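Long-range contacts in NDP-rhamnosyltransferase (Saccharopolyspora spinosa, PDB 3TSA), which is a glycosyltransferase-type protein of the GT-B fold, built from two Rossmann-like domains and belonging to the erythromycin biosynthesis protein CIII-like family: residues A[284-294]-A[301-312]; A[324-332]-A[358-366]. One frame throughout, in Å; residues are numbered along the deposited sequence.

Contact 1 (A[284-294]-A[301-312]); sequences LRTCELVICAG and TATRLGIPQLVL
V290 and I307 meet at the apolar centre, their side chains set roughly perpendicular with CG2 of V290 3.8 Å from CG2 of I307. With CG1 anti to the backbone N (chi1 177°), V290 leaves CG2 to face both I307 and the CB of A302 on the helix. L284 closes the same patch, laying CD2 on A302 and CB against CD1 of L305, while CD1 of I307 reaches the carbonyl oxygen of C287 (3.4 Å). On the other face of the sheet I291 and L310 run alongside one another with their ends in the same direction, and CG2 of I291 touches CD1 of L312 at 3.5 Å.

Between these layers runs a parallel ladder. V290 N donates to P308 O (3.0 Å), V290 O accepts from L310 N, L310 O from C292 N, and C292 O takes L312 N in the straightest bond of the four, 2.8 Å long with 173° at the hydrogen. At the outer, polar edge, CD2 of L305 sits over one face of the R285 guanidinium, 3.4 Å from CZ and offset toward its edge, while the charge pairs with E31 of the second subunit.

The segments belong to a beta-alpha-beta unit, strand 289-292, helix 296-304 and strand 309-311, in which a Schellman motif at G306 ends the helix. Strand 219-224 flanks 289-292 on its other edge, helix 343-354 covers L289, P308 and L310, and helix 358-371 packs on T303 and P308.

Contact 2 (A[324-332]-A[358-366]); sequences NLAAAGAGI and GFAAAAIKL. Unlike the reference sequence in segment 358-366: A361 (reference Ser).
The ring of F359 reaches G329 and I332, and L366, two turns further along helix 358-371, reaches A330, so that both meet the turn leading from helix 318-327 into strand 331-333. In F359, CG stands anti to the carbonyl carbon (chi1 -75°), which carries the ring over to the turn. Its CD1 comes within 3.2 Å of G329 O, the N of G331 lies in plane at the ring edge, and farther out CE1 meets CG1 of I332 at 3.9 Å, the two side chains being inclined to one another.

The first torsion of L366 lies in the same range, with CG again anti to the carbonyl carbon, but the second is extended (chi2 171°). Its CD1 enters between L325, in the helix, and A328 and A330, in the turn that follows, pressing tightly on CB of A330 (3.4 Å) and touching CD1 of L325 at 3.7 Å. On the side of the helix facing the turn, between F359 and L366, lie the small alanines A362 and A363: CB of A362 rests 3.3 Å from A328 O and equally near G329 O, and CB of A363 packs on CB of A330.

One water donates to A328 O (2.7 Å) and to A362 O, and CA of F359 makes a CH···O contact with G329 O. With direct polar ties so few, the fit of helix against turn rests mainly on shape and burial of apolar groups.

Both segments of contact 1 precede those of contact 2 in the sequence, and the centres of the two contacts are about 10 Å apart. Both reach the six-stranded parallel sheet of the C-terminal domain: strand 309-311 of contact 1 is flanked by 289-292 and by 331-333, the latter being the outermost strand of that sheet within the chain. Helix 318-327 connects 309-311 to 331-333, and probable hydrogen bonds from V311 N to I332 O and from I332 N to Q309 O unite the contacts. Together they join three successive strands at one side of the sheet with helix 358-371, which supplies the second half of contact 2 and also packs on T303 and P308 of contact 1.

Contact 1 (A[284-294]-A[301-312])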
loop_
_atom_site.group_PDB
_atom_site.type_symbol
_atom_site.label_atom_id
_atom_site.label_comp_id
_atom_site.label_asym_id
_atom_site.label_seq_id
_atom_site.Cartn_x
_atom_site.Cartn_y
_atom_site.Cartn_z
ATOM N N LEU A 284 -8.970 -15.535 -8.952
ATOM C CA LEU A 284 -10.377 -15.638 -9.214
ATOM C C LEU A 284 -10.756 -15.769 -10.705
ATOM O O LEU A 284 -11.787 -16.384 -11.044
ATOM C CB LEU A 284 -11.124 -14.503 -8.504
ATOM C CG LEU A 284 -12.552 -14.810 -8.116
ATOM C CD1 LEU A 284 -12.846 -16.092 -7.242
ATOM C CD2 LEU A 284 -13.162 -13.579 -7.446
ATOM N N ARG A 285 -9.961 -15.219 -11.625
ATOM C CA ARG A 285 -10.282 -15.390 -13.037
ATOM C C ARG A 285 -10.349 -16.865 -13.494
ATOM O O ARG A 285 -10.952 -17.190 -14.540
ATOM C CB ARG A 285 -9.242 -14.631 -13.857
ATOM C CG ARG A 285 -9.419 -13.163 -13.726
ATOM C CD ARG A 285 -8.180 -12.511 -14.449
ATOM N NE ARG A 285 -8.105 -11.035 -14.302
ATOM C CZ ARG A 285 -7.680 -10.370 -13.211
ATOM N NH1 ARG A 285 -7.306 -11.002 -12.103
ATOM N NH2 ARG A 285 -7.667 -9.011 -13.194
ATOM N N THR A 286 -9.739 -17.768 -12.737
ATOM C CA THR A 286 -9.809 -19.167 -13.103
ATOM C C THR A 286 -11.018 -19.856 -12.467
ATOM O O THR A 286 -11.108 -21.106 -12.522
ATOM C CB THR A 286 -8.608 -19.972 -12.576
ATOM O OG1 THR A 286 -8.650 -20.025 -11.153
ATOM C CG2 THR A 286 -7.287 -19.307 -13.009
ATOM N N CYS A 287 -11.917 -19.093 -11.867
ATOM C CA CYS A 287 -13.104 -19.744 -11.173
ATOM C C CYS A 287 -14.370 -19.479 -11.937
ATOM O O CYS A 287 -14.503 -18.374 -12.573
ATOM C CB CYS A 287 -13.277 -19.143 -9.800
ATOM S SG CYS A 287 -11.907 -19.565 -8.669
ATOM N N GLU A 288 -15.340 -20.428 -11.889
ATOM C CA GLU A 288 -16.551 -20.161 -12.669
ATOM C C GLU A 288 -17.698 -19.649 -11.753
ATOM O O GLU A 288 -18.736 -19.267 -12.266
ATOM C CB GLU A 288 -17.047 -21.483 -13.318
ATOM C CG GLU A 288 -16.154 -21.876 -14.504
ATOM C CD GLU A 288 -16.689 -23.150 -15.115
ATOM O OE1 GLU A 288 -17.782 -23.098 -15.693
ATOM O OE2 GLU A 288 -16.089 -24.195 -14.921
ATOM N N LEU A 289 -17.470 -19.652 -10.442
ATOM C CA LEU A 289 -18.524 -19.253 -9.492
ATOM C C LEU A 289 -17.857 -18.843 -8.183
ATOM O O LEU A 289 -16.815 -19.460 -7.859
ATOM C CB LEU A 289 -19.516 -20.425 -9.279
ATOM C CG LEU A 289 -20.631 -20.288 -8.230
ATOM C CD1 LEU A 289 -21.619 -19.200 -8.635
ATOM C CD2 LEU A 289 -21.345 -21.629 -7.962
ATOM N N VAL A 290 -18.411 -17.833 -7.462
ATOM C CA VAL A 290 -17.924 -17.485 -6.164
ATOM C C VAL A 290 -19.086 -17.716 -5.187
ATOM O O VAL A 290 -20.191 -17.247 -5.505
ATOM C CB VAL A 290 -17.497 -16.001 -6.042
ATOM C CG1 VAL A 290 -17.048 -15.708 -4.546
ATOM C CG2 VAL A 290 -16.335 -15.838 -6.953
ATOM N N ILE A 291 -18.869 -18.460 -4.108
ATOM C CA ILE A 291 -19.987 -18.541 -3.090
ATOM C C ILE A 291 -19.478 -17.646 -1.956
ATOM O O ILE A 291 -18.369 -17.851 -1.425
ATOM C CB ILE A 291 -20.163 -20.014 -2.515
ATOM C CG1 ILE A 291 -20.649 -20.975 -3.611
ATOM C CG2 ILE A 291 -21.195 -20.022 -1.364
ATOM C CD1 ILE A 291 -20.481 -22.472 -3.336
ATOM N N CYS A 292 -20.300 -16.678 -1.563
ATOM C CA CYS A 292 -19.880 -15.700 -0.568
ATOM C C CYS A 292 -21.069 -15.203 0.230
ATOM O O CYS A 292 -22.211 -15.583 -0.040
ATOM C CB CYS A 292 -19.165 -14.537 -1.241
ATOM S SG CYS A 292 -20.170 -13.628 -2.487
ATOM N N ALA A 293 -20.835 -14.270 1.141
ATOM C CA ALA A 293 -21.978 -13.813 1.975
ATOM C C ALA A 293 -22.503 -12.459 1.418
ATOM O O ALA A 293 -23.572 -11.946 1.883
ATOM C CB ALA A 293 -21.516 -13.670 3.442
ATOM N N GLY A 294 -21.802 -11.871 0.432
ATOM C CA GLY A 294 -22.265 -10.618 -0.174
ATOM C C GLY A 294 -21.543 -9.369 0.338
ATOM O O GLY A 294 -21.892 -8.266 -0.005
ATOM N N THR A 301 -15.090 -7.839 -6.317
ATOM C CA THR A 301 -13.950 -8.381 -7.052
ATOM C C THR A 301 -14.491 -9.395 -8.048
ATOM O O THR A 301 -14.089 -9.391 -9.214
ATOM C CB THR A 301 -12.929 -9.033 -6.121
ATOM O OG1 THR A 301 -12.319 -8.021 -5.323
ATOM C CG2 THR A 301 -11.859 -9.783 -6.868
ATOM N N ALA A 302 -15.393 -10.296 -7.578
ATOM C CA ALA A 302 -16.016 -11.243 -8.469
ATOM C C ALA A 302 -16.726 -10.478 -9.630
ATOM O O ALA A 302 -16.531 -10.841 -10.808
ATOM C CB ALA A 302 -16.979 -12.189 -7.729
ATOM N N THR A 303 -17.505 -9.454 -9.288
ATOM C CA THR A 303 -18.383 -8.780 -10.286
ATOM C C THR A 303 -17.463 -8.072 -11.314
ATOM O O THR A 303 -17.642 -8.237 -12.540
ATOM C CB THR A 303 -19.302 -7.810 -9.577
ATOM O OG1 THR A 303 -20.191 -8.614 -8.832
ATOM C CG2 THR A 303 -20.155 -7.035 -10.603
ATOM N N ARG A 304 -16.420 -7.418 -10.810
ATOM C CA ARG A 304 -15.397 -6.766 -11.683
ATOM C C ARG A 304 -14.806 -7.713 -12.736
ATOM O O ARG A 304 -14.576 -7.339 -13.910
ATOM C CB ARG A 304 -14.306 -6.066 -10.816
ATOM C CG ARG A 304 -13.162 -5.492 -11.617
ATOM C CD ARG A 304 -13.556 -4.421 -12.650
ATOM N NE ARG A 304 -12.369 -4.017 -13.418
ATOM C CZ ARG A 304 -11.932 -4.625 -14.517
ATOM N NH1 ARG A 304 -12.587 -5.676 -15.030
ATOM N NH2 ARG A 304 -10.820 -4.168 -15.111
ATOM N N LEU A 305 -14.593 -8.978 -12.350
ATOM C CA LEU A 305 -13.961 -9.963 -13.167
ATOM C C LEU A 305 -14.982 -10.798 -13.999
ATOM O O LEU A 305 -14.618 -11.771 -14.674
ATOM C CB LEU A 305 -13.051 -10.831 -12.260
ATOM C CG LEU A 305 -11.808 -10.216 -11.623
ATOM C CD1 LEU A 305 -11.101 -11.290 -10.756
ATOM C CD2 LEU A 305 -10.956 -9.703 -12.787
ATOM N N GLY A 306 -16.263 -10.487 -13.868
ATOM C CA GLY A 306 -17.370 -11.107 -14.643
ATOM C C GLY A 306 -17.712 -12.520 -14.124
ATOM O O GLY A 306 -18.204 -13.340 -14.880
ATOM N N ILE A 307 -17.503 -12.761 -12.824
ATOM C CA ILE A 307 -17.688 -14.093 -12.215
ATOM C C ILE A 307 -19.022 -14.088 -11.423
ATOM O O ILE A 307 -19.208 -13.289 -10.511
ATOM C CB ILE A 307 -16.560 -14.417 -11.272
ATOM C CG1 ILE A 307 -15.142 -14.292 -11.894
ATOM C CG2 ILE A 307 -16.728 -15.889 -10.723
ATOM C CD1 ILE A 307 -14.998 -15.065 -13.167
ATOM N N PRO A 308 -19.939 -14.980 -11.804
ATOM C CA PRO A 308 -21.206 -14.962 -11.059
ATOM C C PRO A 308 -21.044 -15.471 -9.637
ATOM O O PRO A 308 -20.076 -16.136 -9.289
ATOM C CB PRO A 308 -22.132 -15.875 -11.843
ATOM C CG PRO A 308 -21.279 -16.747 -12.639
ATOM C CD PRO A 308 -19.935 -15.978 -12.883
ATOM N N GLN A 309 -22.039 -15.154 -8.800
ATOM C CA GLN A 309 -21.966 -15.455 -7.394
ATOM C C GLN A 309 -23.226 -16.115 -6.906
ATOM O O GLN A 309 -24.328 -15.826 -7.351
ATOM C CB GLN A 309 -21.717 -14.198 -6.515
ATOM C CG GLN A 309 -20.444 -13.440 -6.932
ATOM C CD GLN A 309 -20.733 -12.017 -7.281
ATOM O OE1 GLN A 309 -20.504 -11.578 -8.413
ATOM N NE2 GLN A 309 -21.275 -11.291 -6.335
ATOM N N LEU A 310 -23.006 -17.024 -5.977
ATOM C CA LEU A 310 -24.119 -17.599 -5.185
ATOM C C LEU A 310 -23.954 -16.937 -3.794
ATOM O O LEU A 310 -22.938 -17.144 -3.155
ATOM C CB LEU A 310 -23.843 -19.063 -5.076
ATOM C CG LEU A 310 -25.052 -20.002 -4.901
ATOM C CD1 LEU A 310 -24.750 -21.485 -4.686
ATOM C CD2 LEU A 310 -26.197 -19.499 -4.175
ATOM N N VAL A 311 -24.983 -16.201 -3.339
ATOM C CA VAL A 311 -24.803 -15.268 -2.242
ATOM C C VAL A 311 -25.644 -15.757 -1.066
ATOM O O VAL A 311 -26.803 -16.100 -1.248
ATOM C CB VAL A 311 -25.241 -13.844 -2.608
ATOM C CG1 VAL A 311 -24.743 -12.876 -1.501
ATOM C CG2 VAL A 311 -24.576 -13.385 -3.966
ATOM N N LEU A 312 -24.999 -15.898 0.074
ATOM C CA LEU A 312 -25.737 -16.270 1.316
ATOM C C LEU A 312 -25.693 -15.100 2.240
ATOM O O LEU A 312 -24.919 -15.026 3.191
ATOM C CB LEU A 312 -25.051 -17.486 1.928
ATOM C CG LEU A 312 -24.965 -18.873 1.222
ATOM C CD1 LEU A 312 -24.236 -18.863 -0.029
ATOM C CD2 LEU A 312 -24.139 -19.734 2.198
#

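Contact 2 (A[324-332]-A[358-366])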
loop_
_atom_site.group_PDB
_atom_site.type_symbol
_atom_site.label_atom_id
_atom_site.label_comp_id
_atom_site.label_asym_id
_atom_site.label_seq_id
_atom_site.Cartn_x
_atom_site.Cartn_y
_atom_site.Cartn_z
ATOM N N ASN A 324 -30.239 -7.937 -5.540
ATOM C CA ASN A 324 -30.124 -7.121 -6.742
ATOM C C ASN A 324 -29.218 -7.801 -7.732
ATOM O O ASN A 324 -29.485 -7.777 -8.949
ATOM C CB ASN A 324 -29.598 -5.730 -6.383
ATOM C CG ASN A 324 -30.629 -4.929 -5.504
ATOM O OD1 ASN A 324 -31.794 -5.363 -5.253
ATOM N ND2 ASN A 324 -30.127 -3.832 -4.948
ATOM N N LEU A 325 -28.200 -8.495 -7.231
ATOM C CA LEU A 325 -27.346 -9.313 -8.101
ATOM C C LEU A 325 -28.161 -10.407 -8.834
ATOM O O LEU A 325 -28.013 -10.637 -10.024
ATOM C CB LEU A 325 -26.283 -10.007 -7.245
ATOM C CG LEU A 325 -25.294 -10.785 -8.170
ATOM C CD1 LEU A 325 -24.333 -9.860 -8.796
ATOM C CD2 LEU A 325 -24.499 -11.825 -7.487
ATOM N N ALA A 326 -29.005 -11.114 -8.103
ATOM C CA ALA A 326 -29.885 -12.139 -8.711
ATOM C C ALA A 326 -30.830 -11.533 -9.710
ATOM O O ALA A 326 -31.027 -12.097 -10.771
ATOM C CB ALA A 326 -30.686 -12.880 -7.593
ATOM N N ALA A 327 -31.406 -10.389 -9.375
ATOM C CA ALA A 327 -32.318 -9.743 -10.346
ATOM C C ALA A 327 -31.598 -9.434 -11.635
ATOM O O ALA A 327 -32.188 -9.523 -12.729
ATOM C CB ALA A 327 -32.986 -8.510 -9.749
ATOM N N ALA A 328 -30.310 -9.093 -11.519
ATOM C CA ALA A 328 -29.414 -8.832 -12.689
ATOM C C ALA A 328 -29.110 -10.027 -13.536
ATOM O O ALA A 328 -28.539 -9.886 -14.641
ATOM C CB ALA A 328 -28.110 -8.163 -12.254
ATOM N N GLY A 329 -29.450 -11.236 -13.052
ATOM C CA GLY A 329 -29.144 -12.483 -13.750
ATOM C C GLY A 329 -27.728 -12.993 -13.451
ATOM O O GLY A 329 -27.318 -13.951 -14.057
ATOM N N ALA A 330 -26.972 -12.289 -12.594
ATOM C CA ALA A 330 -25.516 -12.517 -12.431
ATOM C C ALA A 330 -25.237 -13.438 -11.263
ATOM O O ALA A 330 -24.074 -13.593 -10.851
ATOM C CB ALA A 330 -24.730 -11.128 -12.215
ATOM N N GLY A 331 -26.297 -13.991 -10.675
ATOM C CA GLY A 331 -26.044 -14.878 -9.503
ATOM C C GLY A 331 -27.357 -15.423 -8.992
ATOM O O GLY A 331 -28.456 -15.188 -9.586
ATOM N N ILE A 332 -27.214 -16.172 -7.907
ATOM C CA ILE A 332 -28.399 -16.730 -7.229
ATOM C C ILE A 332 -28.297 -16.271 -5.772
ATOM O O ILE A 332 -27.214 -16.280 -5.190
ATOM C CB ILE A 332 -28.433 -18.261 -7.395
ATOM C CG1 ILE A 332 -28.859 -18.646 -8.838
ATOM C CG2 ILE A 332 -29.494 -18.882 -6.409
ATOM C CD1 ILE A 332 -28.751 -20.107 -9.102
ATOM N N GLY A 358 -25.302 -17.783 -19.255
ATOM C CA GLY A 358 -26.011 -16.522 -19.059
ATOM C C GLY A 358 -25.689 -15.852 -17.741
ATOM O O GLY A 358 -25.734 -14.628 -17.666
ATOM N N PHE A 359 -25.332 -16.636 -16.720
ATOM C CA PHE A 359 -24.999 -15.983 -15.463
ATOM C C PHE A 359 -23.706 -15.161 -15.613
ATOM O O PHE A 359 -23.672 -13.997 -15.216
ATOM C CB PHE A 359 -24.853 -17.005 -14.351
ATOM C CG PHE A 359 -26.171 -17.550 -13.856
ATOM C CD1 PHE A 359 -26.883 -16.863 -12.888
ATOM C CD2 PHE A 359 -26.703 -18.740 -14.420
ATOM C CE1 PHE A 359 -28.127 -17.323 -12.469
ATOM C CE2 PHE A 359 -27.916 -19.294 -13.914
ATOM C CZ PHE A 359 -28.633 -18.554 -12.965
ATOM N N ALA A 360 -22.671 -15.759 -16.238
ATOM C CA ALA A 360 -21.415 -15.101 -16.434
ATOM C C ALA A 360 -21.668 -13.896 -17.358
ATOM O O ALA A 360 -21.066 -12.830 -17.153
ATOM C CB ALA A 360 -20.401 -16.054 -17.110
ATOM N N ALA A 361 -22.531 -14.074 -18.349
ATOM C CA ALA A 361 -22.815 -12.957 -19.310
ATOM C C ALA A 361 -23.430 -11.752 -18.601
ATOM O O ALA A 361 -23.059 -10.615 -18.849
ATOM C CB ALA A 361 -23.717 -13.404 -20.412
ATOM N N ALA A 362 -24.382 -12.023 -17.702
ATOM C CA ALA A 362 -24.984 -10.988 -16.845
ATOM C C ALA A 362 -23.968 -10.374 -15.918
ATOM O O ALA A 362 -24.004 -9.170 -15.687
ATOM C CB ALA A 362 -26.156 -11.623 -16.011
ATOM N N ALA A 363 -23.043 -11.186 -15.364
ATOM C CA ALA A 363 -22.013 -10.593 -14.512
ATOM C C ALA A 363 -21.072 -9.661 -15.334
ATOM O O ALA A 363 -20.606 -8.653 -14.801
ATOM C CB ALA A 363 -21.182 -11.647 -13.822
ATOM N N ILE A 364 -20.795 -10.014 -16.604
ATOM C CA ILE A 364 -19.986 -9.143 -17.458
ATOM C C ILE A 364 -20.712 -7.792 -17.717
ATOM O O ILE A 364 -20.072 -6.718 -17.766
ATOM C CB ILE A 364 -19.595 -9.858 -18.740
ATOM C CG1 ILE A 364 -18.561 -10.990 -18.433
ATOM C CG2 ILE A 364 -19.004 -8.809 -19.787
ATOM C CD1 ILE A 364 -17.168 -10.534 -18.105
ATOM N N LYS A 365 -22.028 -7.828 -17.886
ATOM C CA LYS A 365 -22.772 -6.527 -17.962
ATOM C C LYS A 365 -22.523 -5.616 -16.755
ATOM O O LYS A 365 -22.283 -4.397 -16.855
ATOM C CB LYS A 365 -24.301 -6.756 -18.237
ATOM C CG LYS A 365 -24.520 -7.359 -19.630
ATOM C CD LYS A 365 -24.214 -6.336 -20.717
ATOM C CE LYS A 365 -24.468 -6.898 -22.067
ATOM N NZ LYS A 365 -24.568 -5.731 -22.910
ATOM N N LEU A 366 -22.537 -6.213 -15.558
ATOM C CA LEU A 366 -22.265 -5.457 -14.358
ATOM C C LEU A 366 -20.795 -4.974 -14.354
ATOM O O LEU A 366 -20.504 -3.857 -13.908
ATOM C CB LEU A 366 -22.535 -6.325 -13.106
ATOM C CG LEU A 366 -24.031 -6.690 -12.928
ATOM C CD1 LEU A 366 -24.167 -7.752 -11.782
ATOM C CD2 LEU A 366 -24.866 -5.544 -12.470
HETATM O O HOH W 1 -26.888 -8.094 -15.849
#